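Local coordinates for uncharacterized protein (Bacteroides eggerthii DSM 20697, PDB 4ECO) that is of unknown function but is built from leucine-rich repeats, a fold that often serves as a platform for binding other proteins, at residues 152-157 / 404-409; 275-280 / 307-312; 389-394 / 422-427; 506-511 / 529-534. All blocks are in the same frame, centred on the assembly; numbering follows the deposited sequence. Where two conformers were deposited one is given.

Contact 1: 152-157 / 404-409; sequences YDPRED and MSAIDF
P154 lies against the side chains of A406 and D408, the two residues that point outward from strand 404-408 of a leucine-rich repeat. In this fold each repeat adds one strand to the concave surface, and here segment 152-157, from the long insertion between strands 109-111 and 210-214, rests on it. The pyrrolidine ring spans the two strand residues: its CD is 3.8 Å from A406 CB, while its CB comes to 3.7 Å from D408 CB. A methyl group at A406 is short enough for the ring to settle close to the strand, whereas I407 between them points away. D408 holds CG anti to its backbone N (chi1 -160°), and that CG is 3.9 Å from P154 CB; its OD1 is bonded to S410. D157, in the short 3-10 turn, brings OD2 to 4.4 Å from D408 OD2. Two like charges so close would probably repel, but N439 ND2 donates to D157 OD2, which probably offsets part of the repulsion. The turn itself is shaped by D153, whose OD1 accepts from the backbone N of R155 to make an Asx turn. R155 then closes on the same carboxylate side-on, with NE and NH2, and its NH1 continues to the carbonyl of K173. In this salt bridge R155 NH2 stands 3.0 Å from D153 OD2, which lies in the guanidinium plane.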
# COMPACT_ATOMS: atom_id res chain seq x y z
N TYR A 152 3.47 -0.57 1.26
CA TYR A 152 4.46 0.36 1.82
C TYR A 152 5.04 -0.23 3.13
O TYR A 152 4.29 -0.88 3.88
CB TYR A 152 3.75 1.71 2.07
CG TYR A 152 4.60 2.88 2.52
CD1 TYR A 152 5.41 3.57 1.61
CD2 TYR A 152 4.43 3.44 3.78
CE1 TYR A 152 6.13 4.70 2.00
CE2 TYR A 152 5.14 4.57 4.17
CZ TYR A 152 5.97 5.21 3.28
OH TYR A 152 6.65 6.33 3.68
N ASP A 153 6.34 0.01 3.41
CA ASP A 153 6.94 -0.44 4.66
C ASP A 153 6.87 0.72 5.69
O ASP A 153 7.57 1.72 5.53
CB ASP A 153 8.38 -0.94 4.46
CG ASP A 153 9.03 -1.61 5.66
OD1 ASP A 153 8.34 -1.78 6.72
OD2 ASP A 153 10.23 -1.98 5.56
N PRO A 154 6.04 0.59 6.77
CA PRO A 154 5.94 1.68 7.76
C PRO A 154 7.29 1.95 8.46
O PRO A 154 7.43 3.03 9.04
CB PRO A 154 4.88 1.17 8.74
CG PRO A 154 4.07 0.17 7.95
CD PRO A 154 5.09 -0.51 7.09
N ARG A 155 8.30 1.02 8.36
CA ARG A 155 9.62 1.24 8.98
C ARG A 155 10.41 2.34 8.22
O ARG A 155 11.37 2.87 8.74
CB ARG A 155 10.42 -0.06 9.05
CG ARG A 155 9.70 -1.15 9.82
CD ARG A 155 10.46 -2.45 9.82
NE ARG A 155 10.80 -2.83 8.45
CZ ARG A 155 11.74 -3.71 8.13
NH1 ARG A 155 12.46 -4.31 9.07
NH2 ARG A 155 12.00 -3.96 6.85
N GLU A 156 9.94 2.73 7.04
CA GLU A 156 10.50 3.79 6.20
C GLU A 156 10.66 5.12 6.99
O GLU A 156 11.61 5.87 6.79
CB GLU A 156 9.58 3.99 4.96
CG GLU A 156 10.04 5.02 3.94
CD GLU A 156 11.44 4.87 3.37
OE1 GLU A 156 11.88 3.72 3.13
OE2 GLU A 156 12.08 5.92 3.14
N ASP A 157 9.73 5.37 7.91
CA ASP A 157 9.68 6.57 8.73
C ASP A 157 10.74 6.59 9.82
O ASP A 157 10.86 7.62 10.51
CB ASP A 157 8.30 6.75 9.36
CG ASP A 157 7.30 7.25 8.36
OD1 ASP A 157 7.70 8.05 7.47
OD2 ASP A 157 6.11 6.88 8.47
N MSE A 404 2.61 -10.05 12.90
CA MSE A 404 2.62 -9.12 11.78
C MSE A 404 3.97 -8.41 11.69
O MSE A 404 4.69 -8.32 12.70
CB MSE A 404 1.48 -8.10 11.94
CG MSE A 404 0.08 -8.74 12.08
SE MSE A 404 -1.35 -7.42 12.18
CE MSE A 404 -1.14 -6.89 14.01
N SER A 405 4.34 -7.97 10.48
CA SER A 405 5.62 -7.28 10.25
C SER A 405 5.60 -5.87 10.88
O SER A 405 6.41 -5.62 11.77
CB SER A 405 5.94 -7.19 8.76
OG SER A 405 6.58 -8.36 8.25
N ALA A 406 4.67 -4.99 10.46
CA ALA A 406 4.57 -3.61 10.94
C ALA A 406 3.15 -3.05 10.82
O ALA A 406 2.44 -3.37 9.86
CB ALA A 406 5.53 -2.70 10.17
N ILE A 407 2.77 -2.15 11.73
CA ILE A 407 1.47 -1.49 11.70
C ILE A 407 1.71 0.03 11.71
O ILE A 407 2.57 0.52 12.45
CB ILE A 407 0.55 -1.99 12.83
CG1 ILE A 407 -0.90 -1.56 12.61
CG2 ILE A 407 1.08 -1.68 14.25
CD1 ILE A 407 -1.85 -2.50 13.19
N ASP A 408 1.04 0.75 10.81
CA ASP A 408 1.26 2.18 10.69
C ASP A 408 0.10 2.94 11.27
O ASP A 408 -1.03 2.86 10.75
CB ASP A 408 1.48 2.57 9.22
CG ASP A 408 2.17 3.91 8.98
OD1 ASP A 408 2.13 4.77 9.89
OD2 ASP A 408 2.71 4.11 7.88
N PHE A 409 0.37 3.67 12.37
CA PHE A 409 -0.59 4.56 13.03
C PHE A 409 -0.11 6.03 12.96
O PHE A 409 -0.67 6.89 13.64
CB PHE A 409 -0.85 4.16 14.49
CG PHE A 409 -1.55 2.85 14.69
CD1 PHE A 409 -2.92 2.74 14.50
CD2 PHE A 409 -0.86 1.75 15.18
CE1 PHE A 409 -3.58 1.53 14.71
CE2 PHE A 409 -1.52 0.53 15.40
CZ PHE A 409 -2.87 0.43 15.15

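Contact 2: 275-280 / 307-312; sequences MQLINV and IQIIYI
The amides of Q276 and Q308 stack, their planes 24° apart, with Q308 OE1 3.5 Å from Q276 CD; both chains are extended beyond CG and run side by side, and Q276 OE1 is bonded to R142. The ring of Y311 has I309 CG2 over one face, near the rim, and L277 CD1 at its edge, 4.0 Å from CE2. The amide of N279 approaches the same ring obliquely, with ND2 3.5 Å from CD2. The hydroxyl of Y311 reaches the carbonyl of R142, so a long aromatic with a polar tip suits this place. Strands 277-279 and 309-311 are neighbouring parallel strands of the leucine-rich repeat solenoid, their axes 4.9 Å apart at closest and 3° from parallel. Their backbone ladder starts at Q276 O, which accepts from both Q308 N and I309 N. It continues through I278 N to I309 O and Y311 N to I278 O, and ends with V280 N on Y311 O at 2.9 Å. On the other face, I278 and I310 fill leucine positions of the repeats and pack on helix 288-300. I278 CG2 sits 4.0 Å from I310 CG1, and V280 CG2 meets I312 CD1 at 3.8 Å. Beyond these branched chains, N315 ND2 bonds the carbonyls of V280 and I312.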
# COMPACT_ATOMS: atom_id res chain seq x y z
N MSE A 275 -18.06 -13.02 -8.80
CA MSE A 275 -16.98 -12.01 -8.78
C MSE A 275 -16.23 -12.07 -7.43
O MSE A 275 -16.88 -12.13 -6.39
CB MSE A 275 -17.54 -10.60 -9.05
CG MSE A 275 -16.49 -9.50 -9.03
SE MSE A 275 -17.23 -7.77 -9.49
CE MSE A 275 -18.54 -7.59 -8.13
N GLN A 276 -14.89 -12.09 -7.46
CA GLN A 276 -14.01 -12.18 -6.28
C GLN A 276 -13.21 -10.90 -6.09
O GLN A 276 -13.17 -10.37 -4.98
CB GLN A 276 -13.06 -13.39 -6.37
CG GLN A 276 -13.79 -14.73 -6.46
CD GLN A 276 -12.89 -15.93 -6.44
OE1 GLN A 276 -11.90 -16.02 -7.16
NE2 GLN A 276 -13.30 -16.94 -5.70
N LEU A 277 -12.57 -10.41 -7.16
CA LEU A 277 -11.81 -9.15 -7.12
C LEU A 277 -12.64 -8.04 -7.79
O LEU A 277 -13.20 -8.23 -8.88
CB LEU A 277 -10.43 -9.33 -7.80
CG LEU A 277 -9.48 -8.12 -7.86
CD1 LEU A 277 -8.03 -8.58 -7.93
CD2 LEU A 277 -9.81 -7.18 -9.06
N ILE A 278 -12.71 -6.87 -7.14
CA ILE A 278 -13.39 -5.72 -7.70
C ILE A 278 -12.50 -4.49 -7.50
O ILE A 278 -12.21 -4.12 -6.37
CB ILE A 278 -14.84 -5.49 -7.21
CG1 ILE A 278 -15.47 -4.28 -7.95
CG2 ILE A 278 -14.95 -5.39 -5.68
CD1 ILE A 278 -16.91 -4.10 -7.81
N ASN A 279 -12.07 -3.88 -8.60
CA ASN A 279 -11.28 -2.66 -8.55
C ASN A 279 -12.14 -1.53 -9.10
O ASN A 279 -12.45 -1.49 -10.29
CB ASN A 279 -9.97 -2.84 -9.33
CG ASN A 279 -8.94 -1.76 -9.12
OD1 ASN A 279 -9.26 -0.57 -8.99
ND2 ASN A 279 -7.68 -2.15 -9.08
N VAL A 280 -12.57 -0.63 -8.22
CA VAL A 280 -13.43 0.50 -8.59
C VAL A 280 -12.76 1.79 -8.09
O VAL A 280 -13.43 2.76 -7.72
CB VAL A 280 -14.90 0.37 -8.09
CG1 VAL A 280 -15.68 -0.64 -8.96
CG2 VAL A 280 -14.98 -0.01 -6.61
N ILE A 307 -17.15 -11.89 -2.96
CA ILE A 307 -16.07 -10.90 -3.10
C ILE A 307 -14.99 -11.15 -2.04
O ILE A 307 -15.30 -11.40 -0.88
CB ILE A 307 -16.65 -9.45 -3.02
CG1 ILE A 307 -17.57 -9.19 -4.26
CG2 ILE A 307 -15.54 -8.41 -2.95
CD1 ILE A 307 -18.55 -8.04 -4.18
N GLN A 308 -13.73 -11.12 -2.47
CA GLN A 308 -12.56 -11.40 -1.65
C GLN A 308 -11.60 -10.20 -1.58
O GLN A 308 -10.88 -10.08 -0.58
CB GLN A 308 -11.80 -12.63 -2.20
CG GLN A 308 -12.55 -13.94 -2.00
CD GLN A 308 -11.91 -15.17 -2.61
OE1 GLN A 308 -11.13 -15.11 -3.56
NE2 GLN A 308 -12.31 -16.34 -2.13
N ILE A 309 -11.55 -9.37 -2.65
CA ILE A 309 -10.65 -8.21 -2.76
C ILE A 309 -11.43 -6.99 -3.22
O ILE A 309 -12.13 -7.07 -4.22
CB ILE A 309 -9.45 -8.50 -3.73
CG1 ILE A 309 -8.77 -9.86 -3.42
CG2 ILE A 309 -8.44 -7.34 -3.74
CD1 ILE A 309 -7.99 -10.45 -4.55
N ILE A 310 -11.27 -5.87 -2.52
CA ILE A 310 -11.88 -4.59 -2.86
C ILE A 310 -10.79 -3.51 -2.96
O ILE A 310 -10.10 -3.22 -1.98
CB ILE A 310 -13.01 -4.16 -1.85
CG1 ILE A 310 -14.15 -5.20 -1.77
CG2 ILE A 310 -13.55 -2.78 -2.22
CD1 ILE A 310 -15.26 -4.93 -0.76
N TYR A 311 -10.64 -2.92 -4.15
CA TYR A 311 -9.77 -1.77 -4.36
C TYR A 311 -10.71 -0.59 -4.54
O TYR A 311 -11.39 -0.53 -5.57
CB TYR A 311 -8.79 -1.96 -5.55
CG TYR A 311 -7.77 -3.08 -5.41
CD1 TYR A 311 -6.75 -3.00 -4.47
CD2 TYR A 311 -7.79 -4.18 -6.26
CE1 TYR A 311 -5.80 -4.02 -4.35
CE2 TYR A 311 -6.83 -5.18 -6.18
CZ TYR A 311 -5.83 -5.09 -5.21
OH TYR A 311 -4.87 -6.07 -5.13
N ILE A 312 -10.86 0.27 -3.51
CA ILE A 312 -11.83 1.36 -3.62
C ILE A 312 -11.17 2.72 -3.22
O ILE A 312 -11.88 3.70 -2.91
CB ILE A 312 -13.14 1.03 -2.82
CG1 ILE A 312 -14.31 1.97 -3.19
CG2 ILE A 312 -12.93 0.88 -1.31
CD1 ILE A 312 -15.68 1.36 -3.15

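Contact 3: 389-394 / 422-427; sequences LKYIPN and FDPLDP
Y391 lies flat against the backbone of D423 in a surface contact between two loops that follow successive strands, 381-383 and 404-408, of the leucine-rich repeat solenoid. D423 CA stands 3.6 Å from the ring centroid and 9° off its normal, a CH-pi contact, and the carboxylate of D423 is stacked nearly parallel to the ring. K390 CB covers the opposite face near the rim. P424 crosses at about a right angle, its CD 3.6 Å from Y391 CZ. A broad flat ring suits this place because it can cover a backbone and a proline at once. An alanine here would probably leave D423 CA and P424 CD without their aromatic cover and open a gap between the loops. Next to it I392 and F422 run side by side, with I392 CD1 3.6 Å from F422 CE1. A water accepts from D423 N and donates to I392 O, joining the two backbones. Further along, N394 ND2 donates to D426 OD2 at 3.1 Å; N394 OD1 takes K431 N and D426 OD1 pairs with T428 OG1. D423 OD1 meanwhile accepts from L425 N in an Asx turn that helps shape the second loop. Towards the repeat interior, P393 packs on F409 just beyond strand 404-408, and F422 meets the ring of F430 on the way to strand 435-439.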
# COMPACT_ATOMS: atom_id res chain seq x y z
N LEU A 389 -7.38 9.54 14.33
CA LEU A 389 -7.58 8.56 15.40
C LEU A 389 -7.17 9.10 16.76
O LEU A 389 -6.04 9.57 16.89
CB LEU A 389 -6.81 7.26 15.15
CG LEU A 389 -7.24 6.34 14.02
CD1 LEU A 389 -6.28 5.16 13.92
CD2 LEU A 389 -8.68 5.84 14.20
N LYS A 390 -8.06 8.99 17.77
CA LYS A 390 -7.70 9.51 19.10
C LYS A 390 -6.96 8.45 19.90
O LYS A 390 -6.22 8.79 20.83
CB LYS A 390 -8.93 10.01 19.92
CG LYS A 390 -9.96 10.91 19.21
CD LYS A 390 -9.36 12.13 18.51
CE LYS A 390 -10.36 12.67 17.51
NZ LYS A 390 -9.71 13.55 16.51
N TYR A 391 -7.20 7.16 19.58
CA TYR A 391 -6.61 6.06 20.34
C TYR A 391 -6.15 4.92 19.45
O TYR A 391 -6.61 4.81 18.31
CB TYR A 391 -7.68 5.50 21.34
CG TYR A 391 -8.43 6.52 22.17
CD1 TYR A 391 -7.82 7.17 23.23
CD2 TYR A 391 -9.78 6.76 21.94
CE1 TYR A 391 -8.53 8.07 24.04
CE2 TYR A 391 -10.50 7.67 22.73
CZ TYR A 391 -9.87 8.32 23.78
OH TYR A 391 -10.60 9.20 24.55
N ILE A 392 -5.29 4.02 20.00
CA ILE A 392 -4.86 2.81 19.29
C ILE A 392 -6.01 1.80 19.44
O ILE A 392 -6.42 1.53 20.58
CB ILE A 392 -3.49 2.28 19.78
CG1 ILE A 392 -2.37 3.32 19.57
CG2 ILE A 392 -3.16 0.93 19.11
CD1 ILE A 392 -1.08 3.10 20.45
N PRO A 393 -6.58 1.28 18.33
CA PRO A 393 -7.76 0.40 18.46
C PRO A 393 -7.45 -1.00 19.01
O PRO A 393 -6.57 -1.69 18.51
CB PRO A 393 -8.29 0.30 17.01
CG PRO A 393 -7.10 0.57 16.15
CD PRO A 393 -6.26 1.55 16.92
N ASN A 394 -8.21 -1.41 20.04
CA ASN A 394 -8.04 -2.71 20.68
C ASN A 394 -8.71 -3.83 19.84
O ASN A 394 -9.71 -4.41 20.26
CB ASN A 394 -8.60 -2.68 22.11
CG ASN A 394 -8.12 -3.82 22.98
OD1 ASN A 394 -7.15 -4.53 22.65
ND2 ASN A 394 -8.75 -3.99 24.13
N PHE A 422 -5.03 4.92 24.57
CA PHE A 422 -6.04 3.86 24.45
C PHE A 422 -7.32 4.31 25.06
O PHE A 422 -7.30 5.00 26.08
CB PHE A 422 -5.54 2.56 25.11
CG PHE A 422 -4.10 2.20 24.77
CD1 PHE A 422 -3.78 1.60 23.56
CD2 PHE A 422 -3.07 2.50 25.66
CE1 PHE A 422 -2.45 1.29 23.24
CE2 PHE A 422 -1.75 2.20 25.34
CZ PHE A 422 -1.45 1.59 24.13
N ASP A 423 -8.46 3.97 24.41
CA ASP A 423 -9.80 4.38 24.85
C ASP A 423 -10.01 4.02 26.31
O ASP A 423 -9.95 2.85 26.66
CB ASP A 423 -10.92 3.77 23.98
CG ASP A 423 -12.29 4.43 24.08
OD1 ASP A 423 -12.51 5.23 25.04
OD2 ASP A 423 -13.15 4.14 23.23
N PRO A 424 -10.19 5.04 27.18
CA PRO A 424 -10.41 4.75 28.61
C PRO A 424 -11.80 4.14 28.85
O PRO A 424 -12.00 3.49 29.87
CB PRO A 424 -10.28 6.12 29.28
CG PRO A 424 -9.86 7.08 28.22
CD PRO A 424 -10.28 6.49 26.91
N LEU A 425 -12.73 4.32 27.90
CA LEU A 425 -14.09 3.79 27.97
C LEU A 425 -14.18 2.37 27.35
O LEU A 425 -15.29 1.85 27.17
CB LEU A 425 -15.09 4.74 27.27
CG LEU A 425 -15.14 6.21 27.74
CD1 LEU A 425 -16.09 7.00 26.86
CD2 LEU A 425 -15.54 6.32 29.22
N ASP A 426 -13.02 1.75 27.02
CA ASP A 426 -12.99 0.38 26.50
C ASP A 426 -13.29 -0.55 27.66
O ASP A 426 -12.60 -0.47 28.69
CB ASP A 426 -11.65 0.07 25.84
CG ASP A 426 -11.55 -1.21 25.01
OD1 ASP A 426 -12.55 -1.96 24.93
OD2 ASP A 426 -10.48 -1.43 24.40
N PRO A 427 -14.36 -1.39 27.58
CA PRO A 427 -14.68 -2.27 28.72
C PRO A 427 -13.65 -3.41 28.88
O PRO A 427 -13.36 -3.85 30.01
CB PRO A 427 -16.07 -2.81 28.38
CG PRO A 427 -16.15 -2.73 26.87
CD PRO A 427 -15.30 -1.56 26.46
O HOH W 1 -8.33 1.79 22.37

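Contact 4: 506-511 / 529-534; sequences DFRATT and PTQPLN
F507, which ends a 3-10 turn, and R508 just after it run beside the 3-10 turn 531-533, with the CA atoms of F507 and P532 4.8 Å apart and those of R508 and N534 5.0 Å apart. The one hydrogen bond between the segments joins A509 N to N534 OD1 at 3.0 Å, on a lone pair in the amide plane. N534 holds CG anti to its backbone N (chi1 -166°), which carries CG toward segment 506-511. Over that amide lies the guanidinium of R508, with N534 CG 3.5 Å from its plane and beneath its centre. The two planes are 26° apart, and since R508 NH2 and N534 ND2 are both donors, this is stacking alone. The loops belong to consecutive leucine-rich repeats, following strands 492-494 and 517-519. F507 CB meets P532 CG at 3.8 Å, and both side chains pack on I518, so bulky apolar groups suit the inner side. R508 CG lies 4.0 Å from Q531 CB. An alanine in place of R508 would probably leave the N534 amide without its stacked cover and Q531 CB without the CG that packs on it, though the bond from A509 could remain.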
# COMPACT_ATOMS: atom_id res chain seq x y z
N ASP A 506 15.41 1.95 32.62
CA ASP A 506 14.67 1.07 31.72
C ASP A 506 15.43 0.87 30.44
O ASP A 506 15.09 -0.03 29.68
CB ASP A 506 13.28 1.68 31.38
CG ASP A 506 12.19 1.59 32.43
OD1 ASP A 506 12.48 1.10 33.56
OD2 ASP A 506 11.05 2.01 32.13
N PHE A 507 16.40 1.74 30.13
CA PHE A 507 17.14 1.67 28.87
C PHE A 507 18.48 0.88 29.01
O PHE A 507 19.09 0.51 28.01
CB PHE A 507 17.35 3.07 28.33
CG PHE A 507 16.05 3.68 27.84
CD1 PHE A 507 15.23 4.40 28.70
CD2 PHE A 507 15.65 3.52 26.51
CE1 PHE A 507 14.03 4.94 28.24
CE2 PHE A 507 14.46 4.08 26.05
CZ PHE A 507 13.65 4.78 26.92
N ARG A 508 18.86 0.54 30.25
CA ARG A 508 20.06 -0.25 30.53
C ARG A 508 19.83 -1.71 30.07
O ARG A 508 18.68 -2.12 29.85
CB ARG A 508 20.41 -0.16 32.03
CG ARG A 508 20.65 1.29 32.47
CD ARG A 508 21.03 1.45 33.93
NE ARG A 508 22.25 0.72 34.30
CZ ARG A 508 23.49 1.10 34.00
NH1 ARG A 508 23.70 2.19 33.26
NH2 ARG A 508 24.52 0.39 34.41
N ALA A 509 20.92 -2.47 29.89
CA ALA A 509 20.90 -3.86 29.39
C ALA A 509 20.05 -4.82 30.28
O ALA A 509 19.73 -5.94 29.86
CB ALA A 509 22.31 -4.36 29.30
N THR A 510 19.66 -4.37 31.49
CA THR A 510 18.85 -5.15 32.42
C THR A 510 17.41 -5.36 31.90
O THR A 510 16.75 -6.33 32.27
CB THR A 510 18.80 -4.46 33.79
OG1 THR A 510 18.16 -3.17 33.66
CG2 THR A 510 20.15 -4.37 34.44
N THR A 511 16.93 -4.45 31.05
CA THR A 511 15.57 -4.56 30.53
C THR A 511 15.62 -4.68 28.98
O THR A 511 14.90 -5.52 28.42
CB THR A 511 14.70 -3.37 31.03
OG1 THR A 511 15.06 -2.23 30.28
CG2 THR A 511 14.90 -3.05 32.54
N PRO A 529 21.61 11.34 28.38
CA PRO A 529 20.96 10.07 28.76
C PRO A 529 21.91 8.91 28.46
O PRO A 529 21.94 8.37 27.34
CB PRO A 529 19.68 10.05 27.91
CG PRO A 529 20.03 10.85 26.70
CD PRO A 529 21.10 11.85 27.09
N THR A 530 22.74 8.57 29.44
CA THR A 530 23.75 7.55 29.27
C THR A 530 23.17 6.13 29.35
O THR A 530 23.83 5.19 28.92
CB THR A 530 24.87 7.73 30.33
OG1 THR A 530 24.29 7.74 31.64
CG2 THR A 530 25.67 9.02 30.13
N GLN A 531 21.95 5.96 29.92
CA GLN A 531 21.32 4.65 30.17
C GLN A 531 21.33 3.74 28.91
O GLN A 531 21.75 2.58 29.07
CB GLN A 531 19.88 4.78 30.70
CG GLN A 531 19.74 5.61 31.96
CD GLN A 531 19.40 7.05 31.70
OE1 GLN A 531 19.87 7.68 30.75
NE2 GLN A 531 18.58 7.64 32.57
N PRO A 532 20.94 4.19 27.68
CA PRO A 532 20.97 3.26 26.53
C PRO A 532 22.39 2.82 26.12
O PRO A 532 22.52 1.88 25.32
CB PRO A 532 20.30 4.07 25.40
CG PRO A 532 19.55 5.16 26.07
CD PRO A 532 20.38 5.50 27.28
N LEU A 533 23.44 3.44 26.68
CA LEU A 533 24.84 3.09 26.36
C LEU A 533 25.32 1.84 27.11
O LEU A 533 26.39 1.34 26.80
CB LEU A 533 25.79 4.27 26.65
CG LEU A 533 25.42 5.58 25.98
CD1 LEU A 533 26.36 6.70 26.42
CD2 LEU A 533 25.37 5.44 24.48
N ASN A 534 24.50 1.30 28.04
CA ASN A 534 24.79 0.10 28.85
C ASN A 534 24.74 -1.18 28.00
O ASN A 534 25.31 -2.20 28.37
CB ASN A 534 23.79 0.01 30.01
CG ASN A 534 24.15 -0.97 31.10
OD1 ASN A 534 23.36 -1.85 31.48
ND2 ASN A 534 25.35 -0.82 31.65

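Overall arrangement
From the N terminus the chain first meets contact 1 at 152-157, in the insertion before strand 210-214, and returns to it only at 404-409. Inside this wide loop nests contact 2, which joins neighbouring strands 277-279 and 309-311. Contact 3 opens at 389-394, before contact 1 has closed, and ends at 422-427, so the two cross. They also touch, for F409 of contact 1 packs on L389 and I392 of contact 3. Contact 4 follows in series, linking loops of later repeats, its centre about 49 Å from that of contact 2. Contacts 2, 3 and 4 thus join nearby parts of the solenoid, whereas contact 1 ties the insertion to a distant strand.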